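PDB 3K7Y: aspartate aminotransferase from Plasmodium falciparum, which probably catalyses the pyridoxal-phosphate-dependent transfer of an amino group from L-aspartate to 2-oxoglutarate, yielding oxaloacetate and L-glutamate. Local coordinates for residues F241-S246 with A260-C265; C99-I104 with I273-L278; F212-Q217 with E226-I231. One frame throughout, in Å; residues are numbered along the deposited sequence.

Interaction 1 of 3, residues F241-S246 with A260-C265; sequences FSVCQS and ALHIVC. With PLP (pyridoxal-5'-phosphate), chain B.
Gln245 and His262 stand on one face of an antiparallel strand pair, and the carboxamide of Gln245 comes up to the edge of the imidazole with its plane turned 52° from that of the ring. NE2 of Gln245 lies 2.9 Å from NE2 of His262, but the angle is too poor for a hydrogen bond. Val243 and Ala260 share this face, where CB of Val243 rests 3.9 Å from CB of His262. At the far end Phe241 has CG between its backbone N and carbonyl carbon (chi1 52°); CG2 of Val264 sits over one face of the ring, offset toward the rim, a CH-pi contact 4.2 Å from the centroid. On the opposite face Ser242 OG meets Ile263 CG1 at 3.4 Å, and Cys244 SG touches Leu261 CD2. Five backbone hydrogen bonds lace this beta hairpin together. Just beyond the last pair, Ser246 OG donates to O1P of PLP at 2.9 Å. Helix 75-86 packs on the Gln245 and His262 face, helices 105-118 and 268-283 pack on the Cys244, Leu261 and Ile263 face, and strands 209-214 and 98-104 flank the hairpin within the sheet.

Interaction 2 of 3, residues C99-I104 with I273-L278; sequences CTIQCI and IVFNNL
Cys99 and Phe275 each hold their first side-chain atom beyond CB anti to the backbone N, SG at chi1 161° on the strand and CG at chi1 -169° on the helix, and with these rotamers the sulfur and the phenyl ring meet between the two segments. SG of Cys99 lies at the edge of the ring, near its plane, 4.2 Å from CD1 of Phe275. The same sulfur is 4.2 Å from CD1 of Leu278, so it sits close to two side chains about one helical turn apart. Ile101, two residues further along the strand and pointing the same way, makes the other contacts. Its CD1 methyl reaches CD1 of Leu278 at 3.3 Å and CB of Leu278 at 3.5 Å, while also lying 4.0 Å from CD1 of Phe275. One step back along that branch, CG1 of Ile101 is 4.1 Å from CE1 of Phe275. No hydrogen bond crosses between the segments; the contact is plain apolar packing of two strand side chains against two from the helix, burying 212 Å² in all. The axes of segments 99-104 and 273-278 run nearly the same way, 24° apart, and come within 8.9 Å of each other. In the fold, strand 98-104 is an outermost strand of the large mixed sheet within this chain, bonded through its backbone to strand 258-264. Val274 and Leu278 of helix 268-283 also lie on Ile263 of that neighbouring strand, so the helix straddles the two strands. Phe116 of helix 105-118 packs against Val274 and Leu278, helix 75-86 touches Thr100 and Gln102 of the strand, and Ile11 of the second subunit packs on Asn277.

Interaction 3 of 3, residues F212-Q217 with E226-I231; sequences FDIAYQ and EDVLLI. With PLP (pyridoxal-5'-phosphate), chain B.
Gln217 meets Val228 with the end of its extended side chain: NE2 comes 3.3 Å from CB of Val228, and the two side chains cross at a slant. This is packing against a methine carbon; the polar partner of NE2 is the backbone O of Leu84, to which it hydrogen-bonds. Phe212 and Ile231 form the other main meeting, their side chains sliding past each other in opposite directions. CG1 of Ile231 lies over the centre of the Phe212 ring, a CH-pi contact with the carbon 3.9 Å from the centroid, while CD1 of Leu230 comes to the ring edge. CD1 of Ile231 also faces CD1 of Ile214 tip to tip at 3.4 Å. OD2 of Asp227 accepts hydrogen bonds from the backbone N of Gly218 and of Gly220, tying the loop between the segments to the residues just before helix 229-235. Asp213 OD2 lies 2.7 Å from PLP N1, as in aminotransferases of this class, and Tyr216 OH shares a 2.8 Å hydrogen bond with PLP O3. Mainly apolar packing, with no crossing hydrogen bond, thus seats the helix on strand 209-214 in a beta-alpha-beta unit, while polar groups of the strand end and following loop turn to the cofactor.

How the interactions relate
All three contacts involve one large mixed sheet, whose strands 98-104, 258-264, 241-246 and 209-214 lie side by side in that order. Interaction 1 joins the middle two. Its centre is about 9 Å from that of interaction 2 and about 11 Å from that of interaction 3, while the centres of 2 and 3 are about 20 Å apart and those contacts do not touch. Along the chain, both segments of interaction 3 precede those of interaction 1, and all four fall between the two segments of interaction 2. Interactions 1 and 3 border the same PLP from neighbouring strands 241-246 and 209-214; helix 268-283 of interaction 2 also packs on the second subunit.

Interaction 1 of 3, residues F241-S246 with A260-C265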
loop_
_atom_site.group_PDB
_atom_site.type_symbol
_atom_site.label_atom_id
_atom_site.label_comp_id
_atom_site.label_asym_id
_atom_site.label_seq_id
_atom_site.Cartn_x
_atom_site.Cartn_y
_atom_site.Cartn_z
ATOM N N PHE A 241 -3.312 10.746 22.045
ATOM C CA PHE A 241 -3.669 9.392 21.613
ATOM C C PHE A 241 -3.481 9.218 20.106
ATOM O O PHE A 241 -2.897 10.079 19.449
ATOM C CB PHE A 241 -5.117 9.089 22.012
ATOM C CG PHE A 241 -6.098 10.140 21.569
ATOM C CD1 PHE A 241 -6.623 11.037 22.476
ATOM C CD2 PHE A 241 -6.492 10.228 20.237
ATOM C CE1 PHE A 241 -7.520 12.004 22.068
ATOM C CE2 PHE A 241 -7.381 11.191 19.822
ATOM C CZ PHE A 241 -7.895 12.079 20.734
ATOM N N SER A 242 -3.980 8.116 19.559
ATOM C CA SER A 242 -3.867 7.861 18.132
ATOM C C SER A 242 -5.139 7.296 17.552
ATOM O O SER A 242 -5.917 6.631 18.254
ATOM C CB SER A 242 -2.734 6.892 17.853
ATOM O OG SER A 242 -1.518 7.578 17.886
ATOM N N VAL A 243 -5.343 7.540 16.260
ATOM C CA VAL A 243 -6.540 7.045 15.599
ATOM C C VAL A 243 -6.205 6.380 14.258
ATOM O O VAL A 243 -5.570 6.993 13.387
ATOM C CB VAL A 243 -7.603 8.164 15.398
ATOM C CG1 VAL A 243 -8.947 7.556 15.034
ATOM C CG2 VAL A 243 -7.743 9.033 16.642
ATOM N N CYS A 244 -6.618 5.121 14.114
ATOM C CA CYS A 244 -6.601 4.452 12.828
ATOM C C CYS A 244 -8.012 4.475 12.298
ATOM O O CYS A 244 -8.937 4.008 12.965
ATOM C CB CYS A 244 -6.114 3.017 12.975
ATOM S SG CYS A 244 -4.451 2.922 13.685
ATOM N N GLN A 245 -8.176 5.008 11.094
ATOM C CA GLN A 245 -9.497 5.266 10.533
ATOM C C GLN A 245 -9.620 4.640 9.155
ATOM O O GLN A 245 -8.774 4.878 8.293
ATOM C CB GLN A 245 -9.706 6.771 10.490
ATOM C CG GLN A 245 -10.613 7.355 9.417
ATOM C CD GLN A 245 -10.988 8.806 9.741
ATOM O OE1 GLN A 245 -11.880 9.397 9.131
ATOM N NE2 GLN A 245 -10.320 9.368 10.731
ATOM N N SER A 246 -10.651 3.813 8.968
ATOM C CA SER A 246 -10.936 3.177 7.690
ATOM C C SER A 246 -12.205 3.737 7.103
ATOM O O SER A 246 -13.131 4.087 7.838
ATOM C CB SER A 246 -11.110 1.673 7.858
ATOM O OG SER A 246 -11.599 1.093 6.654
ATOM N N ALA A 260 -6.761 6.400 7.154
ATOM C CA ALA A 260 -5.940 7.464 7.706
ATOM C C ALA A 260 -5.355 7.097 9.076
ATOM O O ALA A 260 -5.853 6.195 9.731
ATOM C CB ALA A 260 -6.748 8.726 7.793
ATOM N N LEU A 261 -4.301 7.801 9.488
ATOM C CA LEU A 261 -3.671 7.636 10.804
ATOM C C LEU A 261 -3.559 8.998 11.491
ATOM O O LEU A 261 -2.904 9.891 10.963
ATOM C CB LEU A 261 -2.248 7.081 10.640
ATOM C CG LEU A 261 -1.538 6.154 11.654
ATOM C CD1 LEU A 261 -0.004 6.331 11.633
ATOM C CD2 LEU A 261 -2.070 6.283 13.089
ATOM N N HIS A 262 -4.179 9.163 12.658
ATOM C CA HIS A 262 -4.067 10.418 13.395
ATOM C C HIS A 262 -3.284 10.255 14.683
ATOM O O HIS A 262 -3.595 9.388 15.503
ATOM C CB HIS A 262 -5.446 10.987 13.698
ATOM C CG HIS A 262 -6.328 11.085 12.493
ATOM N ND1 HIS A 262 -6.212 12.098 11.564
ATOM C CD2 HIS A 262 -7.320 10.275 12.047
ATOM C CE1 HIS A 262 -7.099 11.911 10.603
ATOM N NE2 HIS A 262 -7.785 10.814 10.874
ATOM N N ILE A 263 -2.252 11.079 14.848
ATOM C CA ILE A 263 -1.472 11.102 16.088
ATOM C C ILE A 263 -1.507 12.496 16.692
ATOM O O ILE A 263 -1.194 13.481 16.021
ATOM C CB ILE A 263 -0.004 10.645 15.890
ATOM C CG1 ILE A 263 0.043 9.199 15.398
ATOM C CG2 ILE A 263 0.788 10.790 17.204
ATOM C CD1 ILE A 263 1.387 8.750 14.962
ATOM N N VAL A 264 -1.894 12.562 17.963
ATOM C CA VAL A 264 -2.072 13.831 18.660
ATOM C C VAL A 264 -0.751 14.226 19.317
ATOM O O VAL A 264 -0.176 13.451 20.082
ATOM C CB VAL A 264 -3.248 13.756 19.687
ATOM C CG1 VAL A 264 -3.203 14.911 20.674
ATOM C CG2 VAL A 264 -4.602 13.736 18.968
ATOM N N CYS A 265 -0.275 15.431 19.001
ATOM C CA CYS A 265 1.052 15.895 19.435
ATOM C C CYS A 265 1.027 17.090 20.400
ATOM O O CYS A 265 0.166 17.963 20.304
ATOM C CB CYS A 265 1.914 16.242 18.217
ATOM S SG CYS A 265 2.142 14.885 17.051
HETATM N N1 PLP B . -10.166 -2.517 12.225
HETATM C C2 PLP B . -11.348 -3.202 12.347
HETATM C C2A PLP B . -11.934 -3.354 13.699
HETATM C C3 PLP B . -11.968 -3.722 11.221
HETATM O O3 PLP B . -13.160 -4.392 11.341
HETATM C C4 PLP B . -11.379 -3.557 9.967
HETATM C C4A PLP B . -12.160 -4.009 8.771
HETATM O O4A PLP B . -12.886 -3.197 8.182
HETATM C C5 PLP B . -10.170 -2.848 9.828
HETATM C C6 PLP B . -9.570 -2.340 10.983
HETATM C C5A PLP B . -9.434 -2.625 8.504
HETATM O O4P PLP B . -10.197 -2.110 7.427
HETATM P P PLP B . -9.559 -2.001 5.942
HETATM O O1P PLP B . -10.192 -0.887 5.159
HETATM O O2P PLP B . -9.877 -3.256 5.175
HETATM O O3P PLP B . -8.076 -1.749 6.094
#

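Interaction 2 of 3, residues C99-I104 with I273-L278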
loop_
_atom_site.group_PDB
_atom_site.type_symbol
_atom_site.label_atom_id
_atom_site.label_comp_id
_atom_site.label_asym_id
_atom_site.label_seq_id
_atom_site.Cartn_x
_atom_site.Cartn_y
_atom_site.Cartn_z
ATOM N N CYS A 99 -1.018 15.298 13.720
ATOM C CA CYS A 99 -0.292 14.848 12.558
ATOM C C CYS A 99 -1.061 13.692 11.973
ATOM O O CYS A 99 -1.167 12.634 12.595
ATOM C CB CYS A 99 1.109 14.391 12.938
ATOM S SG CYS A 99 1.873 13.333 11.689
ATOM N N THR A 100 -1.606 13.899 10.784
ATOM C CA THR A 100 -2.333 12.843 10.108
ATOM C C THR A 100 -1.711 12.515 8.761
ATOM O O THR A 100 -1.067 13.364 8.143
ATOM C CB THR A 100 -3.837 13.156 9.979
ATOM O OG1 THR A 100 -4.271 12.904 8.635
ATOM C CG2 THR A 100 -4.128 14.614 10.334
ATOM N N ILE A 101 -1.916 11.273 8.324
ATOM C CA ILE A 101 -1.267 10.703 7.140
ATOM C C ILE A 101 -2.221 9.751 6.423
ATOM O O ILE A 101 -3.021 9.086 7.074
ATOM C CB ILE A 101 0.013 9.973 7.571
ATOM C CG1 ILE A 101 1.202 10.892 7.358
ATOM C CG2 ILE A 101 0.219 8.633 6.837
ATOM C CD1 ILE A 101 2.337 10.595 8.264
ATOM N N GLN A 102 -2.150 9.698 5.094
ATOM C CA GLN A 102 -3.024 8.820 4.314
ATOM C C GLN A 102 -2.434 7.406 4.240
ATOM O O GLN A 102 -1.275 7.237 3.846
ATOM C CB GLN A 102 -3.224 9.373 2.903
ATOM C CG GLN A 102 -4.030 8.455 1.981
ATOM C CD GLN A 102 -4.119 8.960 0.534
ATOM O OE1 GLN A 102 -4.182 10.167 0.280
ATOM N NE2 GLN A 102 -4.125 8.028 -0.416
ATOM N N CYS A 103 -3.212 6.389 4.598
ATOM C CA CYS A 103 -2.689 5.039 4.542
ATOM C C CYS A 103 -3.493 4.154 3.617
ATOM O O CYS A 103 -4.461 4.602 2.999
ATOM C CB CYS A 103 -2.661 4.439 5.931
ATOM S SG CYS A 103 -1.700 5.432 7.057
ATOM N N ILE A 104 -3.104 2.888 3.540
ATOM C CA ILE A 104 -3.784 1.937 2.695
ATOM C C ILE A 104 -4.875 1.223 3.515
ATOM O O ILE A 104 -4.721 0.075 3.963
ATOM C CB ILE A 104 -2.755 1.014 2.044
ATOM C CG1 ILE A 104 -1.904 1.850 1.112
ATOM C CG2 ILE A 104 -3.390 -0.049 1.199
ATOM C CD1 ILE A 104 -0.467 1.434 1.133
ATOM N N ILE A 273 8.320 16.613 13.641
ATOM C CA ILE A 273 9.185 15.438 13.822
ATOM C C ILE A 273 8.468 14.124 13.461
ATOM O O ILE A 273 8.852 13.446 12.515
ATOM C CB ILE A 273 9.754 15.340 15.267
ATOM C CG1 ILE A 273 10.911 16.320 15.487
ATOM C CG2 ILE A 273 10.230 13.919 15.573
ATOM C CD1 ILE A 273 11.544 16.248 16.896
ATOM N N VAL A 274 7.424 13.779 14.212
ATOM C CA VAL A 274 6.655 12.559 13.970
ATOM C C VAL A 274 6.417 12.370 12.465
ATOM O O VAL A 274 6.526 11.253 11.923
ATOM C CB VAL A 274 5.317 12.569 14.747
ATOM C CG1 VAL A 274 4.619 11.254 14.614
ATOM C CG2 VAL A 274 5.565 12.832 16.209
ATOM N N PHE A 275 6.122 13.476 11.791
ATOM C CA PHE A 275 5.898 13.448 10.361
ATOM C C PHE A 275 7.090 12.847 9.624
ATOM O O PHE A 275 6.921 11.904 8.845
ATOM C CB PHE A 275 5.588 14.840 9.831
ATOM C CG PHE A 275 5.089 14.846 8.418
ATOM C CD1 PHE A 275 3.819 14.359 8.113
ATOM C CD2 PHE A 275 5.882 15.343 7.388
ATOM C CE1 PHE A 275 3.342 14.367 6.794
ATOM C CE2 PHE A 275 5.418 15.361 6.069
ATOM C CZ PHE A 275 4.145 14.872 5.773
ATOM N N ASN A 276 8.286 13.379 9.886
ATOM C CA ASN A 276 9.514 12.874 9.269
ATOM C C ASN A 276 9.777 11.407 9.599
ATOM O O ASN A 276 10.117 10.626 8.709
ATOM C CB ASN A 276 10.727 13.751 9.608
ATOM C CG ASN A 276 10.830 15.014 8.719
ATOM O OD1 ASN A 276 10.431 15.014 7.553
ATOM N ND2 ASN A 276 11.384 16.087 9.278
ATOM N N ASN A 277 9.589 11.030 10.863
ATOM C CA ASN A 277 9.618 9.623 11.271
ATOM C C ASN A 277 8.666 8.754 10.451
ATOM O O ASN A 277 9.022 7.653 10.026
ATOM C CB ASN A 277 9.262 9.471 12.746
ATOM C CG ASN A 277 10.225 10.203 13.666
ATOM O OD1 ASN A 277 9.957 11.330 14.115
ATOM N ND2 ASN A 277 11.341 9.555 13.974
ATOM N N LEU A 278 7.457 9.247 10.229
ATOM C CA LEU A 278 6.486 8.452 9.501
ATOM C C LEU A 278 6.880 8.314 8.040
ATOM O O LEU A 278 6.904 7.200 7.516
ATOM C CB LEU A 278 5.064 8.985 9.679
ATOM C CG LEU A 278 4.523 8.902 11.115
ATOM C CD1 LEU A 278 3.051 9.278 11.211
ATOM C CD2 LEU A 278 4.773 7.526 11.746
#

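Interaction 3 of 3, residues F212-Q217 with E226-I231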
loop_
_atom_site.group_PDB
_atom_site.type_symbol
_atom_site.label_atom_id
_atom_site.label_comp_id
_atom_site.label_asym_id
_atom_site.label_seq_id
_atom_site.Cartn_x
_atom_site.Cartn_y
_atom_site.Cartn_z
ATOM N N PHE A 212 -7.160 4.345 19.138
ATOM C CA PHE A 212 -8.541 4.042 18.834
ATOM C C PHE A 212 -8.627 3.402 17.458
ATOM O O PHE A 212 -8.009 3.891 16.495
ATOM C CB PHE A 212 -9.386 5.317 18.872
ATOM C CG PHE A 212 -9.405 5.997 20.204
ATOM C CD1 PHE A 212 -8.446 6.964 20.524
ATOM C CD2 PHE A 212 -10.380 5.682 21.140
ATOM C CE1 PHE A 212 -8.457 7.611 21.764
ATOM C CE2 PHE A 212 -10.401 6.318 22.389
ATOM C CZ PHE A 212 -9.436 7.289 22.700
ATOM N N ASP A 213 -9.382 2.312 17.363
ATOM C CA ASP A 213 -9.661 1.732 16.056
ATOM C C ASP A 213 -11.071 2.079 15.567
ATOM O O ASP A 213 -12.079 1.610 16.116
ATOM C CB ASP A 213 -9.447 0.221 16.036
ATOM C CG ASP A 213 -9.301 -0.335 14.610
ATOM O OD1 ASP A 213 -9.471 0.431 13.612
ATOM O OD2 ASP A 213 -9.006 -1.547 14.484
ATOM N N ILE A 214 -11.126 2.900 14.520
ATOM C CA ILE A 214 -12.391 3.356 13.977
ATOM C C ILE A 214 -12.572 2.879 12.535
ATOM O O ILE A 214 -12.134 3.538 11.594
ATOM C CB ILE A 214 -12.551 4.892 14.144
ATOM C CG1 ILE A 214 -13.078 5.209 15.532
ATOM C CG2 ILE A 214 -13.545 5.458 13.157
ATOM C CD1 ILE A 214 -12.020 5.505 16.505
ATOM N N ALA A 215 -13.223 1.724 12.384
ATOM C CA ALA A 215 -13.559 1.192 11.071
ATOM C C ALA A 215 -14.982 1.484 10.603
ATOM O O ALA A 215 -15.268 1.377 9.404
ATOM C CB ALA A 215 -13.313 -0.264 11.042
ATOM N N TYR A 216 -15.872 1.847 11.528
ATOM C CA TYR A 216 -17.287 2.038 11.180
ATOM C C TYR A 216 -17.949 3.265 11.812
ATOM O O TYR A 216 -18.919 3.125 12.570
ATOM C CB TYR A 216 -18.116 0.802 11.560
ATOM C CG TYR A 216 -17.479 -0.521 11.252
ATOM C CD1 TYR A 216 -17.628 -1.104 10.003
ATOM C CD2 TYR A 216 -16.745 -1.203 12.220
ATOM C CE1 TYR A 216 -17.049 -2.324 9.718
ATOM C CE2 TYR A 216 -16.154 -2.423 11.938
ATOM C CZ TYR A 216 -16.314 -2.977 10.683
ATOM O OH TYR A 216 -15.734 -4.183 10.378
ATOM N N GLN A 217 -17.454 4.463 11.516
ATOM C CA GLN A 217 -18.168 5.653 11.969
ATOM C C GLN A 217 -19.521 5.633 11.281
ATOM O O GLN A 217 -19.591 5.599 10.052
ATOM C CB GLN A 217 -17.423 6.943 11.624
ATOM C CG GLN A 217 -16.739 7.629 12.798
ATOM C CD GLN A 217 -16.604 9.140 12.598
ATOM O OE1 GLN A 217 -16.265 9.606 11.522
ATOM N NE2 GLN A 217 -16.868 9.904 13.643
ATOM N N GLU A 226 -21.975 10.655 17.093
ATOM C CA GLU A 226 -22.185 9.870 18.320
ATOM C C GLU A 226 -21.076 8.825 18.477
ATOM O O GLU A 226 -20.363 8.824 19.479
ATOM C CB GLU A 226 -23.565 9.179 18.338
ATOM C CG GLU A 226 -24.738 9.955 18.972
ATOM C CD GLU A 226 -25.890 9.032 19.448
ATOM O OE1 GLU A 226 -25.688 8.344 20.479
ATOM O OE2 GLU A 226 -26.988 8.999 18.811
ATOM N N ASP A 227 -20.921 7.973 17.460
ATOM C CA ASP A 227 -19.984 6.837 17.460
ATOM C C ASP A 227 -18.572 7.159 17.921
ATOM O O ASP A 227 -17.823 6.267 18.324
ATOM C CB ASP A 227 -19.907 6.236 16.059
ATOM C CG ASP A 227 -21.145 5.453 15.693
ATOM O OD1 ASP A 227 -21.958 5.147 16.592
ATOM O OD2 ASP A 227 -21.310 5.135 14.501
ATOM N N VAL A 228 -18.220 8.437 17.863
ATOM C CA VAL A 228 -16.866 8.880 18.137
ATOM C C VAL A 228 -16.814 9.832 19.350
ATOM O O VAL A 228 -15.883 10.627 19.494
ATOM C CB VAL A 228 -16.266 9.498 16.845
ATOM C CG1 VAL A 228 -16.340 11.030 16.849
ATOM C CG2 VAL A 228 -14.867 9.004 16.610
ATOM N N LEU A 229 -17.802 9.725 20.238
ATOM C CA LEU A 229 -17.893 10.644 21.381
ATOM C C LEU A 229 -16.714 10.537 22.337
ATOM O O LEU A 229 -16.151 11.560 22.739
ATOM C CB LEU A 229 -19.217 10.501 22.156
ATOM C CG LEU A 229 -19.432 11.403 23.386
ATOM C CD1 LEU A 229 -19.167 12.882 23.109
ATOM C CD2 LEU A 229 -20.831 11.223 23.934
ATOM N N LEU A 230 -16.340 9.313 22.700
ATOM C CA LEU A 230 -15.286 9.131 23.677
ATOM C C LEU A 230 -14.069 9.918 23.252
ATOM O O LEU A 230 -13.407 10.546 24.086
ATOM C CB LEU A 230 -14.908 7.672 23.816
ATOM C CG LEU A 230 -14.518 7.179 25.210
ATOM C CD1 LEU A 230 -13.519 6.052 25.038
ATOM C CD2 LEU A 230 -13.971 8.244 26.162
ATOM N N ILE A 231 -13.793 9.895 21.950
ATOM C CA ILE A 231 -12.637 10.586 21.403
ATOM C C ILE A 231 -12.775 12.074 21.672
ATOM O O ILE A 231 -11.829 12.713 22.145
ATOM C CB ILE A 231 -12.457 10.306 19.899
ATOM C CG1 ILE A 231 -12.033 8.855 19.698
ATOM C CG2 ILE A 231 -11.413 11.236 19.293
ATOM C CD1 ILE A 231 -12.001 8.398 18.263
HETATM N N1 PLP B . -10.166 -2.517 12.225
HETATM C C2 PLP B . -11.348 -3.202 12.347
HETATM C C2A PLP B . -11.934 -3.354 13.699
HETATM C C3 PLP B . -11.968 -3.722 11.221
HETATM O O3 PLP B . -13.160 -4.392 11.341
HETATM C C4 PLP B . -11.379 -3.557 9.967
HETATM C C4A PLP B . -12.160 -4.009 8.771
HETATM O O4A PLP B . -12.886 -3.197 8.182
HETATM C C5 PLP B . -10.170 -2.848 9.828
HETATM C C6 PLP B . -9.570 -2.340 10.983
HETATM C C5A PLP B . -9.434 -2.625 8.504
HETATM O O4P PLP B . -10.197 -2.110 7.427
HETATM P P PLP B . -9.559 -2.001 5.942
HETATM O O1P PLP B . -10.192 -0.887 5.159
HETATM O O2P PLP B . -9.877 -3.256 5.175
HETATM O O3P PLP B . -8.076 -1.749 6.094
#